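Local coordinates for ThiJ/PfpI family protein (Pseudomonas syringae pv. tomato, PDB 3EWN) that is of unknown function but belongs to the DJ-1/PfpI family, whose relatives include hydrolases, glyoxalases and stress-related proteins built on a class I glutaminase-like fold, at residues M28-G33 against M37-P42; C44-L49 against A187-Q192; D62-D67 against I72-T77; V123-L128 against A231-K236. All coordinates share one frame; numbering follows the deposited sequence.

Contact 1 (M28-G33 against M37-P42); sequences MLVYPG and MDLVGP
L39 is the first residue of helix segment 37-42 to meet strand residues M28 and V30, and its two methyl groups divide the work. With CG anti to the backbone N (chi1 171°), the leucine sends its fork at the strand. CD1 lies 3.9 Å from M28 CB, while the other branch, L39 CD2, approaches V30 CG1 to 3.6 Å across a slanting crossing of the two side chains. CD1 also faces the main chain between them, 4.4 Å from L29 O, a buried carbonyl oxygen for which the model offers no hydrogen-bond partner. The backbone of L39 takes part too: the terminal methyl of M28, modelled as selenomethionine, turns back at chi3 (84°) and brings CE within 3.6 Å of L39 O. V40, next along, packs on V40 of the second subunit. One turn on from L39, P42 receives the same methyl, M28 CE standing 3.8 Å from P42 CB. Proline has no N-H to give, and the helix is kinked here because P42 N makes no bond to the preceding turn. F89 of the adjacent strand touches both M28 and P42. Apolar contact without a single cross-segment hydrogen bond thus docks helix 36-46 on strand 25-29, the first two elements of a beta-alpha-beta unit completed by strand 53-58, the building block of this alpha/beta sandwich.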
loop_
_atom_site.group_PDB
_atom_site.type_symbol
_atom_site.label_atom_id
_atom_site.label_comp_id
_atom_site.label_asym_id
_atom_site.label_seq_id
_atom_site.Cartn_x
_atom_site.Cartn_y
_atom_site.Cartn_z
HETATM N N MSE A 28 -10.047 -5.879 -9.965
HETATM C CA MSE A 28 -9.651 -6.045 -8.573
HETATM C C MSE A 28 -10.875 -5.932 -7.671
HETATM O O MSE A 28 -11.501 -4.879 -7.580
HETATM C CB MSE A 28 -8.613 -4.981 -8.207
HETATM C CG MSE A 28 -7.411 -4.961 -9.164
HETATM SE SE MSE A 28 -6.036 -3.681 -8.737
HETATM C CE MSE A 28 -5.046 -4.704 -7.465
ATOM N N LEU A 29 -11.216 -7.035 -7.016
ATOM C CA LEU A 29 -12.363 -7.074 -6.126
ATOM C C LEU A 29 -12.107 -6.289 -4.845
ATOM O O LEU A 29 -11.008 -6.331 -4.298
ATOM C CB LEU A 29 -12.688 -8.526 -5.759
ATOM C CG LEU A 29 -13.807 -8.758 -4.741
ATOM C CD1 LEU A 29 -15.159 -8.494 -5.386
ATOM C CD2 LEU A 29 -13.738 -10.197 -4.231
ATOM N N VAL A 30 -13.118 -5.556 -4.389
ATOM C CA VAL A 30 -13.021 -4.821 -3.131
ATOM C C VAL A 30 -14.311 -5.118 -2.383
ATOM O O VAL A 30 -15.337 -5.386 -3.000
ATOM C CB VAL A 30 -12.865 -3.280 -3.314
ATOM C CG1 VAL A 30 -11.548 -2.977 -4.004
ATOM C CG2 VAL A 30 -14.047 -2.701 -4.083
ATOM N N TYR A 31 -14.253 -5.086 -1.058
ATOM C CA TYR A 31 -15.422 -5.374 -0.240
ATOM C C TYR A 31 -15.235 -4.786 1.144
ATOM O O TYR A 31 -14.114 -4.481 1.551
ATOM C CB TYR A 31 -15.638 -6.892 -0.154
ATOM C CG TYR A 31 -14.403 -7.682 0.234
ATOM C CD1 TYR A 31 -14.009 -7.795 1.567
ATOM C CD2 TYR A 31 -13.621 -8.305 -0.735
ATOM C CE1 TYR A 31 -12.863 -8.513 1.926
ATOM C CE2 TYR A 31 -12.471 -9.022 -0.388
ATOM C CZ TYR A 31 -12.102 -9.121 0.942
ATOM O OH TYR A 31 -10.978 -9.827 1.289
ATOM N N PRO A 32 -16.334 -4.604 1.887
ATOM C CA PRO A 32 -16.228 -4.039 3.233
ATOM C C PRO A 32 -15.317 -4.881 4.118
ATOM O O PRO A 32 -15.388 -6.107 4.100
ATOM C CB PRO A 32 -17.675 -4.051 3.727
ATOM C CG PRO A 32 -18.474 -3.908 2.456
ATOM C CD PRO A 32 -17.741 -4.841 1.521
ATOM N N GLY A 33 -14.445 -4.225 4.874
ATOM C CA GLY A 33 -13.572 -4.962 5.768
ATOM C C GLY A 33 -12.289 -5.515 5.181
ATOM O O GLY A 33 -11.535 -6.190 5.877
HETATM N N MSE A 37 -4.101 -2.466 2.319
HETATM C CA MSE A 37 -2.755 -2.677 1.782
HETATM C C MSE A 37 -2.764 -3.883 0.826
HETATM O O MSE A 37 -1.981 -3.948 -0.121
HETATM C CB MSE A 37 -1.757 -2.908 2.927
HETATM C CG MSE A 37 -0.303 -3.106 2.492
HETATM SE SE MSE A 37 0.470 -1.714 1.394
HETATM C CE MSE A 37 1.790 -2.779 0.530
ATOM N N ASP A 38 -3.656 -4.835 1.083
ATOM C CA ASP A 38 -3.766 -6.026 0.238
ATOM C C ASP A 38 -4.100 -5.633 -1.188
ATOM O O ASP A 38 -3.667 -6.278 -2.142
ATOM C CB ASP A 38 -4.868 -6.954 0.757
ATOM C CG ASP A 38 -4.477 -7.670 2.019
ATOM O OD1 ASP A 38 -3.490 -7.249 2.662
ATOM O OD2 ASP A 38 -5.165 -8.652 2.373
ATOM N N LEU A 39 -4.892 -4.576 -1.318
ATOM C CA LEU A 39 -5.310 -4.070 -2.615
ATOM C C LEU A 39 -4.281 -3.128 -3.230
ATOM O O LEU A 39 -3.909 -3.274 -4.394
ATOM C CB LEU A 39 -6.639 -3.320 -2.472
ATOM C CG LEU A 39 -7.153 -2.539 -3.684
ATOM C CD1 LEU A 39 -7.617 -3.504 -4.758
ATOM C CD2 LEU A 39 -8.296 -1.636 -3.260
ATOM N N VAL A 40 -3.817 -2.169 -2.434
ATOM C CA VAL A 40 -2.877 -1.155 -2.902
ATOM C C VAL A 40 -1.458 -1.602 -3.251
ATOM O O VAL A 40 -0.840 -1.031 -4.148
ATOM C CB VAL A 40 -2.835 0.020 -1.899
ATOM C CG1 VAL A 40 -1.763 1.024 -2.290
ATOM C CG2 VAL A 40 -4.204 0.700 -1.871
ATOM N N GLY A 41 -0.928 -2.598 -2.549
ATOM C CA GLY A 41 0.406 -3.069 -2.887
ATOM C C GLY A 41 0.355 -3.474 -4.351
ATOM O O GLY A 41 1.143 -2.997 -5.167
ATOM N N PRO A 42 -0.572 -4.370 -4.715
ATOM C CA PRO A 42 -0.684 -4.799 -6.111
ATOM C C PRO A 42 -1.108 -3.648 -7.028
ATOM O O PRO A 42 -0.590 -3.505 -8.134
ATOM C CB PRO A 42 -1.740 -5.901 -6.047
ATOM C CG PRO A 42 -1.514 -6.495 -4.694
ATOM C CD PRO A 42 -1.322 -5.273 -3.826
#

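Contact 2 (C44-L49 against A187-Q192); sequences CMFGSL and AELRDQ
M45 O, at the helix end that delivers L49 to L189 and R190, is gripped twice by one residue: S48 OG donates to M45 O at 2.7 Å, lying in the carbonyl plane, and S48 N reaches M45 O at 3.0 Å. This double hold overlaps a type I turn from F46 to L49 and helps to shape the exit from the helix. L49 then forks between two partners. Its CD1 meets L189 CD1 at 3.7 Å, the side chains crossing at about a right angle, whereas L49 CD2 rests 3.6 Å from R190 CG. The arginine chain bends at chi2 (-57°) and passes obliquely across the leucine, whose CD2 lies over one face of the guanidinium, offset toward its rim; L49 CB is 3.7 Å from R190 NH2. Apolar cover on that face goes with polar anchoring of the nitrogens: NE forms a salt bridge with E24, NH2 bonds to M50 O and NH1 to P19 O, so the group's rotation is well restrained. Deeper in, L189 CD1 comes up to the edge of the F46 ring, near its plane and 4.2 Å from F46 CE1. Here the C-terminal ends of two neighbouring helices, 36-46 and 177-189, are joined through the turns that follow them, the second turn leading straight to D191, the N-cap of helix 192-201.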
loop_
_atom_site.group_PDB
_atom_site.type_symbol
_atom_site.label_atom_id
_atom_site.label_comp_id
_atom_site.label_asym_id
_atom_site.label_seq_id
_atom_site.Cartn_x
_atom_site.Cartn_y
_atom_site.Cartn_z
ATOM N N CYS A 44 -0.427 -0.615 -6.847
ATOM C CA CYS A 44 0.760 0.198 -7.082
ATOM C C CYS A 44 1.519 -0.336 -8.296
ATOM O O CYS A 44 1.957 0.426 -9.161
ATOM C CB CYS A 44 1.664 0.151 -5.851
ATOM S SG CYS A 44 3.282 0.922 -6.062
HETATM N N MSE A 45 1.665 -1.654 -8.360
HETATM C CA MSE A 45 2.373 -2.278 -9.469
HETATM C C MSE A 45 1.540 -2.359 -10.743
HETATM O O MSE A 45 2.034 -2.032 -11.816
HETATM C CB MSE A 45 2.861 -3.675 -9.076
HETATM C CG MSE A 45 3.889 -3.664 -7.940
HETATM SE SE MSE A 45 5.456 -2.604 -8.299
HETATM C CE MSE A 45 6.219 -2.584 -6.562
ATOM N N PHE A 46 0.289 -2.800 -10.638
ATOM C CA PHE A 46 -0.561 -2.889 -11.824
ATOM C C PHE A 46 -0.782 -1.504 -12.417
ATOM O O PHE A 46 -0.904 -1.341 -13.636
ATOM C CB PHE A 46 -1.926 -3.496 -11.484
ATOM C CG PHE A 46 -1.895 -4.971 -11.215
ATOM C CD1 PHE A 46 -1.219 -5.833 -12.070
ATOM C CD2 PHE A 46 -2.581 -5.506 -10.131
ATOM C CE1 PHE A 46 -1.231 -7.208 -11.852
ATOM C CE2 PHE A 46 -2.599 -6.883 -9.905
ATOM C CZ PHE A 46 -1.921 -7.734 -10.770
ATOM N N GLY A 47 -0.833 -0.508 -11.542
ATOM C CA GLY A 47 -1.049 0.858 -11.981
ATOM C C GLY A 47 0.091 1.408 -12.817
ATOM O O GLY A 47 -0.075 2.418 -13.498
ATOM N N SER A 48 1.244 0.746 -12.775
ATOM C CA SER A 48 2.406 1.194 -13.540
ATOM C C SER A 48 2.324 0.787 -15.010
ATOM O O SER A 48 3.087 1.280 -15.833
ATOM C CB SER A 48 3.692 0.617 -12.947
ATOM O OG SER A 48 3.852 -0.740 -13.327
ATOM N N LEU A 49 1.398 -0.111 -15.331
ATOM C CA LEU A 49 1.228 -0.604 -16.693
ATOM C C LEU A 49 0.542 0.401 -17.625
ATOM O O LEU A 49 -0.651 0.664 -17.488
ATOM C CB LEU A 49 0.421 -1.909 -16.652
ATOM C CG LEU A 49 1.046 -3.053 -15.845
ATOM C CD1 LEU A 49 0.020 -4.155 -15.621
ATOM C CD2 LEU A 49 2.265 -3.593 -16.587
ATOM N N ALA A 187 6.406 -8.014 -14.592
ATOM C CA ALA A 187 7.381 -8.632 -15.487
ATOM C C ALA A 187 6.704 -9.697 -16.352
ATOM O O ALA A 187 7.024 -9.852 -17.532
ATOM C CB ALA A 187 8.514 -9.257 -14.679
ATOM N N GLU A 188 5.772 -10.433 -15.752
ATOM C CA GLU A 188 5.034 -11.482 -16.461
ATOM C C GLU A 188 4.234 -10.880 -17.613
ATOM O O GLU A 188 4.249 -11.394 -18.732
ATOM C CB GLU A 188 4.082 -12.194 -15.494
ATOM C CG GLU A 188 3.103 -13.189 -16.127
ATOM C CD GLU A 188 3.793 -14.377 -16.777
ATOM O OE1 GLU A 188 4.935 -14.691 -16.386
ATOM O OE2 GLU A 188 3.188 -15.013 -17.666
ATOM N N LEU A 189 3.546 -9.780 -17.329
ATOM C CA LEU A 189 2.717 -9.100 -18.322
ATOM C C LEU A 189 3.504 -8.342 -19.397
ATOM O O LEU A 189 3.102 -8.307 -20.563
ATOM C CB LEU A 189 1.746 -8.154 -17.609
ATOM C CG LEU A 189 0.753 -8.885 -16.697
ATOM C CD1 LEU A 189 -0.017 -7.881 -15.842
ATOM C CD2 LEU A 189 -0.197 -9.717 -17.546
ATOM N N ARG A 190 4.617 -7.731 -19.007
ATOM C CA ARG A 190 5.451 -6.990 -19.951
ATOM C C ARG A 190 6.785 -7.729 -20.007
ATOM O O ARG A 190 6.871 -8.789 -20.618
ATOM C CB ARG A 190 5.622 -5.543 -19.475
ATOM C CG ARG A 190 4.297 -4.783 -19.339
ATOM C CD ARG A 190 3.512 -4.760 -20.648
ATOM N NE ARG A 190 2.192 -4.146 -20.493
ATOM C CZ ARG A 190 1.955 -2.839 -20.503
ATOM N NH1 ARG A 190 2.948 -1.971 -20.670
ATOM N NH2 ARG A 190 0.719 -2.394 -20.324
ATOM N N ASP A 191 7.828 -7.179 -19.393
ATOM C CA ASP A 191 9.110 -7.878 -19.350
ATOM C C ASP A 191 9.877 -7.441 -18.109
ATOM O O ASP A 191 9.408 -6.586 -17.365
ATOM C CB ASP A 191 9.930 -7.678 -20.645
ATOM C CG ASP A 191 10.517 -6.285 -20.790
ATOM O OD1 ASP A 191 10.422 -5.466 -19.854
ATOM O OD2 ASP A 191 11.094 -6.017 -21.868
ATOM N N GLN A 192 11.040 -8.029 -17.867
ATOM C CA GLN A 192 11.792 -7.684 -16.666
ATOM C C GLN A 192 12.262 -6.239 -16.607
ATOM O O GLN A 192 12.289 -5.630 -15.535
ATOM C CB GLN A 192 12.994 -8.611 -16.505
ATOM C CG GLN A 192 13.712 -8.407 -15.185
ATOM C CD GLN A 192 14.761 -9.458 -14.924
ATOM O OE1 GLN A 192 14.595 -10.617 -15.296
ATOM N NE2 GLN A 192 15.840 -9.068 -14.253
#

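Contact 3 (D62-D67 against I72-T77); sequences DPVTSD and IVPTAT
The chi1 of V64 (-65°) sets CG1 beside its own backbone N and CG2 between that N and the carbonyl carbon, which carries the two methyls to different partners around I72. V64 CG2 stands 4.3 Å from I72 CB and 3.6 Å from I72 O, whereas V64 CG1 lies 4.4 Å from P74 CG. Between the two backbones a pair of bonds does the joining. V64 N donates to I72 O at 2.9 Å, from within the carbonyl plane and nearly straight (163° at the hydrogen); the return bond from I72 N to V64 O, also 2.9 Å, is tilted somewhat out of its carbonyl plane. I72 O has a further neighbour in P63 CA, 3.3 Å away in a CA-H...O contact. At the open end P74, which has no N-H, faces D62 O, with P74 CD 3.3 Å from D62 O in place of a hydrogen bond. Beyond the strands the chains meet by packing, and the P63 ring approaches V73 at CG2. V64 and I72 share one face of the hairpin, where V30 covers the valine and I56 the isoleucine. In the two-chain assembly, V73 pairs with a strand of the second subunit in an antiparallel ladder. V64 and I72 form the hydrogen-bonded pair of a short beta hairpin, strands 64-65 and 71-73, whose little sheet runs on into the neighbouring subunit.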
loop_
_atom_site.group_PDB
_atom_site.type_symbol
_atom_site.label_atom_id
_atom_site.label_comp_id
_atom_site.label_asym_id
_atom_site.label_seq_id
_atom_site.Cartn_x
_atom_site.Cartn_y
_atom_site.Cartn_z
ATOM N N ASP A 62 -21.316 1.692 -4.050
ATOM C CA ASP A 62 -21.185 2.416 -2.790
ATOM C C ASP A 62 -19.759 2.225 -2.273
ATOM O O ASP A 62 -19.157 1.167 -2.459
ATOM C CB ASP A 62 -22.174 1.890 -1.744
ATOM C CG ASP A 62 -23.619 2.014 -2.186
ATOM O OD1 ASP A 62 -24.034 3.125 -2.568
ATOM O OD2 ASP A 62 -24.342 0.998 -2.145
ATOM N N PRO A 63 -19.195 3.256 -1.634
ATOM C CA PRO A 63 -17.833 3.161 -1.101
ATOM C C PRO A 63 -17.734 2.025 -0.085
ATOM O O PRO A 63 -18.676 1.780 0.663
ATOM C CB PRO A 63 -17.628 4.526 -0.451
ATOM C CG PRO A 63 -18.459 5.431 -1.309
ATOM C CD PRO A 63 -19.719 4.626 -1.501
ATOM N N VAL A 64 -16.603 1.324 -0.074
ATOM C CA VAL A 64 -16.394 0.231 0.868
ATOM C C VAL A 64 -15.322 0.673 1.857
ATOM O O VAL A 64 -14.307 1.246 1.464
ATOM C CB VAL A 64 -15.927 -1.059 0.154
ATOM C CG1 VAL A 64 -17.033 -1.572 -0.758
ATOM C CG2 VAL A 64 -14.658 -0.792 -0.644
ATOM N N THR A 65 -15.559 0.425 3.140
ATOM C CA THR A 65 -14.611 0.823 4.171
ATOM C C THR A 65 -13.727 -0.344 4.595
ATOM O O THR A 65 -14.225 -1.417 4.936
ATOM C CB THR A 65 -15.343 1.379 5.406
ATOM O OG1 THR A 65 -16.179 2.476 5.008
ATOM C CG2 THR A 65 -14.333 1.859 6.443
ATOM N N SER A 66 -12.416 -0.121 4.575
ATOM C CA SER A 66 -11.451 -1.157 4.938
ATOM C C SER A 66 -11.484 -1.501 6.421
ATOM O O SER A 66 -12.158 -0.836 7.207
ATOM C CB SER A 66 -10.036 -0.726 4.543
ATOM O OG SER A 66 -9.514 0.243 5.437
ATOM N N ASP A 67 -10.742 -2.540 6.798
ATOM C CA ASP A 67 -10.711 -2.972 8.189
ATOM C C ASP A 67 -10.049 -1.951 9.107
ATOM O O ASP A 67 -10.091 -2.092 10.334
ATOM C CB ASP A 67 -10.037 -4.353 8.318
ATOM C CG ASP A 67 -8.583 -4.368 7.859
ATOM O OD1 ASP A 67 -8.020 -3.304 7.525
ATOM O OD2 ASP A 67 -7.996 -5.476 7.844
ATOM N N ILE A 72 -12.817 3.221 -0.028
ATOM C CA ILE A 72 -12.466 3.216 -1.445
ATOM C C ILE A 72 -13.742 3.201 -2.291
ATOM O O ILE A 72 -14.711 2.532 -1.938
ATOM C CB ILE A 72 -11.617 1.964 -1.790
ATOM C CG1 ILE A 72 -10.185 2.143 -1.282
ATOM C CG2 ILE A 72 -11.621 1.714 -3.292
ATOM C CD1 ILE A 72 -10.055 2.199 0.220
ATOM N N VAL A 73 -13.744 3.936 -3.400
ATOM C CA VAL A 73 -14.919 3.981 -4.268
ATOM C C VAL A 73 -14.779 3.011 -5.440
ATOM O O VAL A 73 -13.854 3.126 -6.238
ATOM C CB VAL A 73 -15.149 5.395 -4.852
ATOM C CG1 VAL A 73 -16.481 5.428 -5.599
ATOM C CG2 VAL A 73 -15.138 6.437 -3.738
ATOM N N PRO A 74 -15.690 2.033 -5.546
ATOM C CA PRO A 74 -15.623 1.067 -6.648
ATOM C C PRO A 74 -15.878 1.774 -7.976
ATOM O O PRO A 74 -16.503 2.834 -8.000
ATOM C CB PRO A 74 -16.744 0.080 -6.322
ATOM C CG PRO A 74 -16.908 0.202 -4.832
ATOM C CD PRO A 74 -16.758 1.680 -4.595
ATOM N N THR A 75 -15.406 1.191 -9.074
ATOM C CA THR A 75 -15.622 1.783 -10.393
ATOM C C THR A 75 -16.414 0.836 -11.285
ATOM O O THR A 75 -16.728 1.161 -12.432
ATOM C CB THR A 75 -14.296 2.132 -11.096
ATOM O OG1 THR A 75 -13.487 0.958 -11.217
ATOM C CG2 THR A 75 -13.548 3.203 -10.314
ATOM N N ALA A 76 -16.742 -0.332 -10.746
ATOM C CA ALA A 76 -17.508 -1.328 -11.479
ATOM C C ALA A 76 -18.218 -2.260 -10.510
ATOM O O ALA A 76 -17.804 -2.405 -9.360
ATOM C CB ALA A 76 -16.585 -2.133 -12.393
ATOM N N THR A 77 -19.298 -2.876 -10.980
ATOM C CA THR A 77 -20.061 -3.827 -10.182
ATOM C C THR A 77 -19.897 -5.173 -10.871
ATOM O O THR A 77 -19.315 -5.244 -11.952
ATOM C CB THR A 77 -21.557 -3.473 -10.149
ATOM O OG1 THR A 77 -22.097 -3.548 -11.475
ATOM C CG2 THR A 77 -21.758 -2.065 -9.605
#

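Contact 4 (V123-L128 against A231-K236); sequences VCSGSL and AEFTKK
A tight strand-turn-helix corner, resembling the nucleophile elbow of DJ-1/PfpI relatives, holds S125 and L128, and F233 of helix 231-240 covers it from outside. The corner runs from strand 119-123 into helix 126-132 through a type II' turn from V123 to G126, closed by G126 N donating to V123 O at 3.0 Å. C124 occupies the turn with a positive phi of 60°, as the cysteine at the elbow does in such relatives, and its side chain touches H144. L128 N bonds to S125 O at 2.9 Å as the chain enters helix 126-132. F233, its CG anti to the backbone N (chi1 179°), holds the ring out from its helix toward the corner, to which the far carbon, CZ, comes closest. The hydroxyl of S125 is engaged elsewhere, hydrogen-bonded to G93 O, and it is the methylene that meets the phenylalanine. L98 and C147 also pack on the ring, and a glycerol, probably from the crystallisation liquor, sits about 3 Å from the F233 side chain, which may mark a pocket. The L128 side chain points back against F233, L128 CD1 being 4.0 Å from F233 CZ, while S125 CB lies near the ring plane at the edge, 3.9 Å from F233 CZ.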
loop_
_atom_site.group_PDB
_atom_site.type_symbol
_atom_site.label_atom_id
_atom_site.label_comp_id
_atom_site.label_asym_id
_atom_site.label_seq_id
_atom_site.Cartn_x
_atom_site.Cartn_y
_atom_site.Cartn_z
ATOM N N VAL A 123 -4.037 -11.971 -2.948
ATOM C CA VAL A 123 -2.995 -11.681 -1.979
ATOM C C VAL A 123 -3.595 -11.903 -0.595
ATOM O O VAL A 123 -4.783 -11.656 -0.380
ATOM C CB VAL A 123 -2.501 -10.211 -2.108
ATOM C CG1 VAL A 123 -1.721 -9.794 -0.864
ATOM C CG2 VAL A 123 -1.625 -10.076 -3.340
ATOM N N CYS A 124 -2.793 -12.412 0.332
ATOM C CA CYS A 124 -3.263 -12.609 1.696
ATOM C C CYS A 124 -4.466 -13.556 1.757
ATOM O O CYS A 124 -4.542 -14.515 0.993
ATOM C CB CYS A 124 -3.617 -11.241 2.289
ATOM S SG CYS A 124 -3.676 -11.158 4.087
ATOM N N SER A 125 -5.418 -13.283 2.649
ATOM C CA SER A 125 -6.582 -14.160 2.777
ATOM C C SER A 125 -7.494 -14.123 1.556
ATOM O O SER A 125 -8.529 -14.785 1.526
ATOM C CB SER A 125 -7.385 -13.815 4.036
ATOM O OG SER A 125 -7.824 -12.472 4.014
ATOM N N GLY A 126 -7.115 -13.344 0.549
ATOM C CA GLY A 126 -7.916 -13.283 -0.657
ATOM C C GLY A 126 -8.004 -14.655 -1.308
ATOM O O GLY A 126 -8.931 -14.934 -2.063
ATOM N N SER A 127 -7.039 -15.523 -1.022
ATOM C CA SER A 127 -7.070 -16.854 -1.612
ATOM C C SER A 127 -8.217 -17.705 -1.054
ATOM O O SER A 127 -8.536 -18.752 -1.607
ATOM C CB SER A 127 -5.719 -17.562 -1.434
ATOM O OG SER A 127 -5.169 -17.349 -0.146
ATOM N N LEU A 128 -8.835 -17.261 0.039
ATOM C CA LEU A 128 -9.972 -17.999 0.593
ATOM C C LEU A 128 -11.150 -17.748 -0.346
ATOM O O LEU A 128 -12.003 -18.612 -0.539
ATOM C CB LEU A 128 -10.334 -17.506 2.000
ATOM C CG LEU A 128 -9.347 -17.692 3.156
ATOM C CD1 LEU A 128 -9.974 -17.123 4.428
ATOM C CD2 LEU A 128 -8.994 -19.163 3.351
ATOM N N ALA A 231 -6.380 -16.519 16.381
ATOM C CA ALA A 231 -7.028 -17.807 16.617
ATOM C C ALA A 231 -8.481 -17.856 16.129
ATOM O O ALA A 231 -8.894 -18.825 15.484
ATOM C CB ALA A 231 -6.961 -18.157 18.101
ATOM N N GLU A 232 -9.254 -16.817 16.430
ATOM C CA GLU A 232 -10.650 -16.789 16.008
ATOM C C GLU A 232 -10.780 -16.839 14.488
ATOM O O GLU A 232 -11.640 -17.546 13.956
ATOM C CB GLU A 232 -11.361 -15.543 16.544
ATOM C CG GLU A 232 -11.574 -15.508 18.055
ATOM C CD GLU A 232 -12.297 -16.737 18.591
ATOM O OE1 GLU A 232 -13.141 -17.309 17.871
ATOM O OE2 GLU A 232 -12.027 -17.125 19.749
ATOM N N PHE A 233 -9.931 -16.090 13.790
ATOM C CA PHE A 233 -9.962 -16.072 12.331
ATOM C C PHE A 233 -9.509 -17.424 11.777
ATOM O O PHE A 233 -10.124 -17.962 10.859
ATOM C CB PHE A 233 -9.056 -14.959 11.796
ATOM C CG PHE A 233 -9.003 -14.884 10.293
ATOM C CD1 PHE A 233 -10.149 -14.598 9.555
ATOM C CD2 PHE A 233 -7.806 -15.087 9.616
ATOM C CE1 PHE A 233 -10.101 -14.507 8.161
ATOM C CE2 PHE A 233 -7.745 -14.997 8.226
ATOM C CZ PHE A 233 -8.897 -14.709 7.496
ATOM N N THR A 234 -8.442 -17.981 12.338
ATOM C CA THR A 234 -7.955 -19.274 11.868
ATOM C C THR A 234 -9.052 -20.327 11.927
ATOM O O THR A 234 -9.248 -21.081 10.973
ATOM C CB THR A 234 -6.768 -19.773 12.699
ATOM O OG1 THR A 234 -5.676 -18.856 12.564
ATOM C CG2 THR A 234 -6.327 -21.158 12.221
ATOM N N LYS A 235 -9.762 -20.386 13.050
ATOM C CA LYS A 235 -10.832 -21.360 13.194
ATOM C C LYS A 235 -11.983 -21.097 12.224
ATOM O O LYS A 235 -12.515 -22.032 11.630
ATOM C CB LYS A 235 -11.342 -21.389 14.640
ATOM C CG LYS A 235 -10.365 -22.039 15.616
ATOM C CD LYS A 235 -10.959 -22.204 17.012
ATOM C CE LYS A 235 -11.075 -20.879 17.752
ATOM N NZ LYS A 235 -9.745 -20.268 18.038
ATOM N N LYS A 236 -12.358 -19.833 12.050
ATOM C CA LYS A 236 -13.448 -19.491 11.133
ATOM C C LYS A 236 -13.068 -19.781 9.687
ATOM O O LYS A 236 -13.926 -20.130 8.872
ATOM C CB LYS A 236 -13.841 -18.020 11.295
ATOM C CG LYS A 236 -14.565 -17.740 12.604
ATOM C CD LYS A 236 -14.626 -16.255 12.924
ATOM C CE LYS A 236 -15.504 -15.498 11.955
ATOM N NZ LYS A 236 -15.742 -14.108 12.440
#

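Overall arrangement
Helix 36-46 ties the first two contacts together: M28 CE of contact 1 touches F46 CD2 of contact 2 at 3.7 Å, although the centres are 18 Å apart. On another flank, contact 3 lies about 9 Å from contact 1, centre to centre, joined by a probable hydrogen bond from G33 N to T65 O (2.8 Å). Contact 1 also borders the strand-turn-helix corner of contact 4, P42 CG meeting V123 CG2 at 3.8 Å, so helix 36-46 adjoins the corner; the glycerol lies about 3 Å from the F233 side chain of contact 4. Contacts 2 and 4 fall on opposite sides of the chain's centre, about 27 Å between their centres. Contacts 1, 2 and 3 each reach the second subunit; contact 4 does not.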